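Long-range contact in esterase A (Caulobacter crescentus, PDB 5GKV), which probably hydrolyses ester substrates as a penicillin-binding-protein homologue of the serine beta-lactamase family: residues S133-F145 against A236-P248. Sequence-based numbering, arbitrary orientation.
Sequences SGFPDETDPAIWF and AVEAAFFKPWSSP
Gly134 packs its backbone against the last turn of helix 235-241, at Ala239 and Ala240: its CA comes within 4.2 Å of the CA of Ala240, and Ala239 CB lies 3.6 Å from Gly134 C. One residue on, Phe135 is tied to the second segment twice. Its backbone N reaches Ala239 O through a shared water, and its O accepts the indole NE1 of Trp245 at 2.9 Å. That bond is nearly straight (168° at the hydrogen) and runs in the indole plane, though NE1 is tilted 33° from the plane of the Phe135 carbonyl.

From here the chain curls over one face of the Trp245 ring. Glu138 CA sits 3.9 Å from the six-membered centroid and Thr139 CB 3.7 Å from the five-membered one, both CH-pi contacts. Thr139 OG1, set beside its own backbone N (chi1 -56°), donates to Asp137 O at 2.6 Å, bracing this curl. Lys243 CB, from Trp245's own segment, lies over the opposite ring face. Pro141 then packs its ring beside Trp245 CB.

A second indole bond runs the reverse way: Trp144 NE1 donates to Trp245 O at 2.7 Å, with the oxygen in the Trp144 ring plane. Trp245 thus donates to Phe135 through its side chain and accepts from Trp144 through its backbone. Pro248 CD lies over one Trp144 face, while its CG packs 3.8 Å from Trp144 CB.

The contact joins the loop between helices 122-126 and 147-156 to the end of helix 235-241 and the following loop 242-248. Phe135 and Thr139 rest on helix 147-156, Trp144 meets Tyr176 of helix 173-186, and Phe145 and Pro248 touch helix 253-258.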
ATOM      1  N   SER A 133       5.652   4.368 -15.530  1.00 18.19           N
ATOM      2  CA  SER A 133       6.257   4.299 -14.196  1.00 19.01           C
ATOM      3  C   SER A 133       6.541   5.683 -13.618  1.00 18.77           C
ATOM      4  O   SER A 133       6.458   5.882 -12.400  1.00 16.98           O
ATOM      5  CB  SER A 133       7.539   3.465 -14.268  1.00 20.41           C
ATOM      6  OG  SER A 133       7.266   2.197 -14.855  1.00 18.32           O
ATOM      7  N   GLY A 134       6.875   6.640 -14.468  1.00 19.24           N
ATOM      8  CA  GLY A 134       7.025   8.033 -14.090  1.00 19.08           C
ATOM      9  C   GLY A 134       7.014   8.853 -15.363  1.00 23.21           C
ATOM     10  O   GLY A 134       6.971   8.312 -16.471  1.00 21.40           O
ATOM     11  N   PHE A 135       7.018  10.166 -15.191  1.00 20.09           N
ATOM     12  CA  PHE A 135       7.129  11.066 -16.332  1.00 22.44           C
ATOM     13  C   PHE A 135       8.600  11.221 -16.717  1.00 24.75           C
ATOM     14  O   PHE A 135       9.396  11.689 -15.899  1.00 23.72           O
ATOM     15  CB  PHE A 135       6.517  12.420 -16.004  1.00 23.21           C
ATOM     16  CG  PHE A 135       5.041  12.364 -15.622  1.00 26.63           C
ATOM     17  CD1 PHE A 135       4.093  11.862 -16.506  1.00 28.85           C
ATOM     18  CD2 PHE A 135       4.612  12.839 -14.389  1.00 26.20           C
ATOM     19  CE1 PHE A 135       2.734  11.825 -16.160  1.00 27.66           C
ATOM     20  CE2 PHE A 135       3.254  12.804 -14.030  1.00 26.73           C
ATOM     21  CZ  PHE A 135       2.324  12.297 -14.913  1.00 26.38           C
ATOM     22  N   PRO A 136       9.007  10.835 -17.937  1.00 27.70           N
ATOM     23  CA  PRO A 136      10.419  11.010 -18.325  1.00 26.53           C
ATOM     24  C   PRO A 136      10.779  12.441 -18.694  1.00 29.55           C
ATOM     25  O   PRO A 136      11.958  12.804 -18.618  1.00 33.07           O
ATOM     26  CB  PRO A 136      10.565  10.081 -19.536  1.00 24.31           C
ATOM     27  CG  PRO A 136       9.218  10.153 -20.183  1.00 27.50           C
ATOM     28  CD  PRO A 136       8.211  10.229 -19.021  1.00 26.81           C
ATOM     29  N   ASP A 137       9.805  13.260 -19.065  1.00 31.71           N
ATOM     30  CA  ASP A 137      10.008  14.598 -19.596  1.00 33.94           C
ATOM     31  C   ASP A 137       9.803  15.655 -18.515  1.00 39.09           C
ATOM     32  O   ASP A 137       9.099  15.438 -17.524  1.00 32.57           O
ATOM     33  CB  ASP A 137       9.038  14.849 -20.748  1.00 40.21           C
ATOM     34  CG  ASP A 137       7.581  14.765 -20.297  1.00 47.19           C
ATOM     35  OD1 ASP A 137       7.192  13.720 -19.712  1.00 40.59           O
ATOM     36  OD2 ASP A 137       6.835  15.754 -20.498  1.00 48.18           O
ATOM     37  N   GLU A 138      10.406  16.823 -18.742  1.00 36.72           N
ATOM     38  CA  GLU A 138      10.369  17.920 -17.780  1.00 41.21           C
ATOM     39  C   GLU A 138       8.947  18.176 -17.288  1.00 35.15           C
ATOM     40  O   GLU A 138       8.015  18.295 -18.081  1.00 38.09           O
ATOM     41  CB  GLU A 138      10.954  19.185 -18.422  1.00 44.05           C
ATOM     42  CG  GLU A 138      10.816  20.441 -17.574  1.00 51.50           C
ATOM     43  CD  GLU A 138      11.972  20.629 -16.601  1.00 50.59           C
ATOM     44  OE1 GLU A 138      13.042  20.028 -16.843  1.00 60.19           O
ATOM     45  OE2 GLU A 138      11.794  21.368 -15.607  1.00 60.62           O
ATOM     46  N   THR A 139       8.778  18.242 -15.972  1.00 35.11           N
ATOM     47  CA  THR A 139       7.443  18.331 -15.402  1.00 35.26           C
ATOM     48  C   THR A 139       7.487  19.185 -14.146  1.00 39.71           C
ATOM     49  O   THR A 139       8.430  19.086 -13.353  1.00 40.04           O
ATOM     50  CB  THR A 139       6.883  16.929 -15.082  1.00 34.55           C
ATOM     51  OG1 THR A 139       6.893  16.120 -16.269  1.00 28.42           O
ATOM     52  CG2 THR A 139       5.447  17.019 -14.541  1.00 32.11           C
ATOM     53  N   ASP A 140       6.476  20.033 -13.988  1.00 36.85           N
ATOM     54  CA  ASP A 140       6.313  20.813 -12.772  1.00 39.45           C
ATOM     55  C   ASP A 140       6.172  19.852 -11.598  1.00 38.08           C
ATOM     56  O   ASP A 140       5.296  18.978 -11.633  1.00 39.33           O
ATOM     57  CB  ASP A 140       5.079  21.713 -12.895  1.00 39.95           C
ATOM     58  CG  ASP A 140       4.815  22.560 -11.645  1.00 45.39           C
ATOM     59  OD1 ASP A 140       5.447  22.342 -10.586  1.00 44.42           O
ATOM     60  OD2 ASP A 140       3.945  23.456 -11.720  1.00 51.65           O
ATOM     61  N   PRO A 141       7.005  19.963 -10.555  1.00 39.77           N
ATOM     62  CA  PRO A 141       6.901  19.025  -9.423  1.00 36.24           C
ATOM     63  C   PRO A 141       5.626  19.164  -8.605  1.00 38.85           C
ATOM     64  O   PRO A 141       5.358  18.290  -7.766  1.00 38.18           O
ATOM     65  CB  PRO A 141       8.138  19.359  -8.577  1.00 42.62           C
ATOM     66  CG  PRO A 141       9.088  20.030  -9.533  1.00 40.86           C
ATOM     67  CD  PRO A 141       8.211  20.807 -10.464  1.00 40.27           C
ATOM     68  N   ALA A 142       4.831  20.216  -8.806  1.00 40.32           N
ATOM     69  CA  ALA A 142       3.557  20.350  -8.105  1.00 39.25           C
ATOM     70  C   ALA A 142       2.385  19.780  -8.894  1.00 37.07           C
ATOM     71  O   ALA A 142       1.237  19.906  -8.444  1.00 35.27           O
ATOM     72  CB  ALA A 142       3.282  21.820  -7.767  1.00 37.74           C
ATOM     73  N   ILE A 143       2.642  19.164 -10.056  1.00 33.75           N
ATOM     74  CA  ILE A 143       1.551  18.622 -10.863  1.00 31.62           C
ATOM     75  C   ILE A 143       0.748  17.620 -10.057  1.00 31.67           C
ATOM     76  O   ILE A 143      -0.477  17.530 -10.211  1.00 31.17           O
ATOM     77  CB  ILE A 143       2.086  17.989 -12.169  1.00 31.77           C
ATOM     78  CG1 ILE A 143       0.923  17.629 -13.097  1.00 32.09           C
ATOM     79  CG2 ILE A 143       2.924  16.758 -11.869  1.00 29.19           C
ATOM     80  CD1 ILE A 143       1.350  17.096 -14.459  1.00 35.39           C
ATOM     81  N   TRP A 144       1.413  16.894  -9.148  1.00 27.22           N
ATOM     82  CA  TRP A 144       0.762  15.835  -8.386  1.00 30.09           C
ATOM     83  C   TRP A 144      -0.390  16.367  -7.535  1.00 33.37           C
ATOM     84  O   TRP A 144      -1.311  15.612  -7.210  1.00 29.26           O
ATOM     85  CB  TRP A 144       1.791  15.122  -7.504  1.00 31.45           C
ATOM     86  CG  TRP A 144       3.028  14.608  -8.241  1.00 30.04           C
ATOM     87  CD1 TRP A 144       4.302  15.107  -8.160  1.00 29.93           C
ATOM     88  CD2 TRP A 144       3.089  13.500  -9.154  1.00 27.29           C
ATOM     89  NE1 TRP A 144       5.152  14.373  -8.959  1.00 31.08           N
ATOM     90  CE2 TRP A 144       4.431  13.383  -9.582  1.00 29.22           C
ATOM     91  CE3 TRP A 144       2.139  12.595  -9.649  1.00 25.94           C
ATOM     92  CZ2 TRP A 144       4.847  12.392 -10.479  1.00 25.94           C
ATOM     93  CZ3 TRP A 144       2.553  11.615 -10.548  1.00 24.59           C
ATOM     94  CH2 TRP A 144       3.897  11.522 -10.952  1.00 24.48           C
ATOM     95  N   PHE A 145      -0.364  17.654  -7.168  1.00 32.92           N
ATOM     96  CA  PHE A 145      -1.457  18.254  -6.404  1.00 35.12           C
ATOM     97  C   PHE A 145      -2.629  18.695  -7.273  1.00 39.56           C
ATOM     98  O   PHE A 145      -3.622  19.204  -6.740  1.00 43.12           O
ATOM     99  CB  PHE A 145      -0.941  19.444  -5.594  1.00 36.64           C
ATOM    100  CG  PHE A 145       0.030  19.058  -4.526  1.00 41.29           C
ATOM    101  CD1 PHE A 145      -0.421  18.554  -3.314  1.00 42.06           C
ATOM    102  CD2 PHE A 145       1.395  19.175  -4.736  1.00 43.33           C
ATOM    103  CE1 PHE A 145       0.470  18.186  -2.328  1.00 41.49           C
ATOM    104  CE2 PHE A 145       2.295  18.813  -3.747  1.00 46.95           C
ATOM    105  CZ  PHE A 145       1.833  18.316  -2.543  1.00 42.25           C
ATOM    106  N   ALA A 236      12.776   3.670 -16.987  1.00 17.98           N
ATOM    107  CA  ALA A 236      11.639   3.508 -16.081  1.00 19.86           C
ATOM    108  C   ALA A 236      12.021   3.864 -14.651  1.00 20.96           C
ATOM    109  O   ALA A 236      11.325   4.642 -13.990  1.00 19.32           O
ATOM    110  CB  ALA A 236      11.105   2.073 -16.156  1.00 19.05           C
ATOM    111  N   VAL A 237      13.127   3.307 -14.150  1.00 20.08           N
ATOM    112  CA  VAL A 237      13.535   3.659 -12.789  1.00 21.24           C
ATOM    113  C   VAL A 237      13.929   5.131 -12.729  1.00 21.90           C
ATOM    114  O   VAL A 237      13.604   5.827 -11.763  1.00 17.98           O
ATOM    115  CB  VAL A 237      14.657   2.722 -12.281  1.00 25.60           C
ATOM    116  CG1 VAL A 237      15.929   2.931 -13.041  1.00 26.52           C
ATOM    117  CG2 VAL A 237      14.900   2.911 -10.763  1.00 28.39           C
ATOM    118  N   GLU A 238      14.575   5.643 -13.786  1.00 22.76           N
ATOM    119  CA  GLU A 238      14.915   7.064 -13.857  1.00 24.24           C
ATOM    120  C   GLU A 238      13.683   7.947 -13.693  1.00 24.56           C
ATOM    121  O   GLU A 238      13.662   8.861 -12.857  1.00 24.61           O
ATOM    122  CB  GLU A 238      15.582   7.384 -15.192  1.00 26.04           C
ATOM    123  CG  GLU A 238      17.033   7.027 -15.289  1.00 40.91           C
ATOM    124  CD  GLU A 238      17.928   8.232 -15.073  1.00 54.40           C
ATOM    125  OE1 GLU A 238      19.117   8.021 -14.748  1.00 65.18           O
ATOM    126  OE2 GLU A 238      17.436   9.378 -15.224  1.00 54.91           O
ATOM    127  N   ALA A 239      12.655   7.707 -14.514  1.00 20.08           N
ATOM    128  CA  ALA A 239      11.445   8.519 -14.439  1.00 20.95           C
ATOM    129  C   ALA A 239      10.719   8.309 -13.112  1.00 21.03           C
ATOM    130  O   ALA A 239      10.163   9.263 -12.544  1.00 23.63           O
ATOM    131  CB  ALA A 239      10.525   8.201 -15.618  1.00 21.95           C
ATOM    132  N   ALA A 240      10.721   7.074 -12.596  1.00 19.48           N
ATOM    133  CA  ALA A 240       9.930   6.774 -11.400  1.00 20.74           C
ATOM    134  C   ALA A 240      10.502   7.455 -10.167  1.00 24.92           C
ATOM    135  O   ALA A 240       9.749   7.946  -9.317  1.00 21.29           O
ATOM    136  CB  ALA A 240       9.854   5.263 -11.158  1.00 15.36           C
ATOM    137  N   PHE A 241      11.827   7.484 -10.033  1.00 21.26           N
ATOM    138  CA  PHE A 241      12.429   7.857  -8.756  1.00 27.46           C
ATOM    139  C   PHE A 241      13.459   8.977  -8.818  1.00 30.28           C
ATOM    140  O   PHE A 241      13.691   9.616  -7.787  1.00 28.09           O
ATOM    141  CB  PHE A 241      13.085   6.632  -8.098  1.00 23.99           C
ATOM    142  CG  PHE A 241      12.108   5.736  -7.370  1.00 23.03           C
ATOM    143  CD1 PHE A 241      11.508   6.154  -6.192  1.00 27.68           C
ATOM    144  CD2 PHE A 241      11.777   4.486  -7.872  1.00 24.61           C
ATOM    145  CE1 PHE A 241      10.608   5.338  -5.524  1.00 23.41           C
ATOM    146  CE2 PHE A 241      10.877   3.671  -7.203  1.00 24.40           C
ATOM    147  CZ  PHE A 241      10.298   4.100  -6.027  1.00 24.66           C
ATOM    148  N   PHE A 242      14.063   9.268  -9.970  1.00 28.28           N
ATOM    149  CA  PHE A 242      15.273  10.082  -9.969  1.00 28.57           C
ATOM    150  C   PHE A 242      15.114  11.421 -10.678  1.00 30.51           C
ATOM    151  O   PHE A 242      16.116  12.083 -10.969  1.00 32.62           O
ATOM    152  CB  PHE A 242      16.428   9.276 -10.562  1.00 24.66           C
ATOM    153  CG  PHE A 242      16.823   8.104  -9.720  1.00 33.35           C
ATOM    154  CD1 PHE A 242      17.563   8.287  -8.558  1.00 39.62           C
ATOM    155  CD2 PHE A 242      16.458   6.819 -10.078  1.00 38.17           C
ATOM    156  CE1 PHE A 242      17.927   7.213  -7.772  1.00 41.03           C
ATOM    157  CE2 PHE A 242      16.823   5.733  -9.292  1.00 35.54           C
ATOM    158  CZ  PHE A 242      17.553   5.934  -8.139  1.00 41.50           C
ATOM    159  N   LYS A 243      13.894  11.849 -10.938  1.00 26.87           N
ATOM    160  CA  LYS A 243      13.680  13.166 -11.510  1.00 29.29           C
ATOM    161  C   LYS A 243      13.344  14.158 -10.410  1.00 30.23           C
ATOM    162  O   LYS A 243      12.884  13.771  -9.330  1.00 29.54           O
ATOM    163  CB  LYS A 243      12.545  13.133 -12.541  1.00 29.22           C
ATOM    164  CG  LYS A 243      12.803  12.212 -13.718  1.00 25.52           C
ATOM    165  CD  LYS A 243      14.067  12.639 -14.457  1.00 34.34           C
ATOM    166  CE  LYS A 243      14.249  11.878 -15.762  1.00 37.39           C
ATOM    167  NZ  LYS A 243      15.478  12.348 -16.469  1.00 39.56           N
ATOM    168  N   PRO A 244      13.577  15.453 -10.645  1.00 32.53           N
ATOM    169  CA  PRO A 244      13.143  16.465  -9.663  1.00 36.45           C
ATOM    170  C   PRO A 244      11.648  16.433  -9.398  1.00 32.87           C
ATOM    171  O   PRO A 244      11.207  16.869  -8.326  1.00 32.79           O
ATOM    172  CB  PRO A 244      13.566  17.795 -10.311  1.00 39.46           C
ATOM    173  CG  PRO A 244      14.642  17.431 -11.273  1.00 36.58           C
ATOM    174  CD  PRO A 244      14.293  16.054 -11.784  1.00 32.22           C
ATOM    175  N   TRP A 245      10.856  15.921 -10.338  1.00 34.64           N
ATOM    176  CA  TRP A 245       9.410  15.868 -10.208  1.00 34.08           C
ATOM    177  C   TRP A 245       8.892  14.473  -9.870  1.00 28.72           C
ATOM    178  O   TRP A 245       7.675  14.269  -9.853  1.00 30.69           O
ATOM    179  CB  TRP A 245       8.766  16.362 -11.501  1.00 31.87           C
ATOM    180  CG  TRP A 245       9.258  15.609 -12.676  1.00 34.71           C
ATOM    181  CD1 TRP A 245       8.776  14.421 -13.152  1.00 32.89           C
ATOM    182  CD2 TRP A 245      10.357  15.965 -13.526  1.00 32.81           C
ATOM    183  NE1 TRP A 245       9.499  14.021 -14.250  1.00 29.78           N
ATOM    184  CE2 TRP A 245      10.474  14.950 -14.503  1.00 32.25           C
ATOM    185  CE3 TRP A 245      11.254  17.042 -13.556  1.00 35.19           C
ATOM    186  CZ2 TRP A 245      11.450  14.983 -15.506  1.00 35.11           C
ATOM    187  CZ3 TRP A 245      12.219  17.077 -14.557  1.00 39.68           C
ATOM    188  CH2 TRP A 245      12.308  16.053 -15.519  1.00 35.83           C
ATOM    189  N   SER A 246       9.779  13.508  -9.610  1.00 27.89           N
ATOM    190  CA  SER A 246       9.328  12.140  -9.370  1.00 26.18           C
ATOM    191  C   SER A 246       8.415  12.038  -8.145  1.00 33.36           C
ATOM    192  O   SER A 246       7.525  11.178  -8.108  1.00 28.10           O
ATOM    193  CB  SER A 246      10.535  11.199  -9.229  1.00 27.53           C
ATOM    194  OG  SER A 246      11.226  11.020 -10.470  1.00 23.95           O
ATOM    195  N   SER A 247       8.593  12.905  -7.143  1.00 28.82           N
ATOM    196  CA  SER A 247       7.725  12.806  -5.976  1.00 30.21           C
ATOM    197  C   SER A 247       7.010  14.132  -5.728  1.00 35.74           C
ATOM    198  O   SER A 247       7.512  15.193  -6.111  1.00 37.50           O
ATOM    199  CB  SER A 247       8.523  12.404  -4.727  1.00 35.76           C
ATOM    200  OG  SER A 247       9.304  13.489  -4.274  1.00 42.34           O
ATOM    201  N   PRO A 248       5.820  14.106  -5.098  1.00 39.02           N
ATOM    202  CA  PRO A 248       5.038  15.329  -4.881  1.00 42.29           C
ATOM    203  C   PRO A 248       5.743  16.356  -3.997  1.00 41.05           C
ATOM    204  O   PRO A 248       6.460  15.951  -3.085  1.00 50.21           O
ATOM    205  CB  PRO A 248       3.761  14.810  -4.204  1.00 39.68           C
ATOM    206  CG  PRO A 248       3.664  13.379  -4.630  1.00 38.39           C
ATOM    207  CD  PRO A 248       5.082  12.903  -4.667  1.00 35.51           C
TER
HETATM  208  O   HOH W   1       7.824  10.889 -12.482  1.00 24.05           O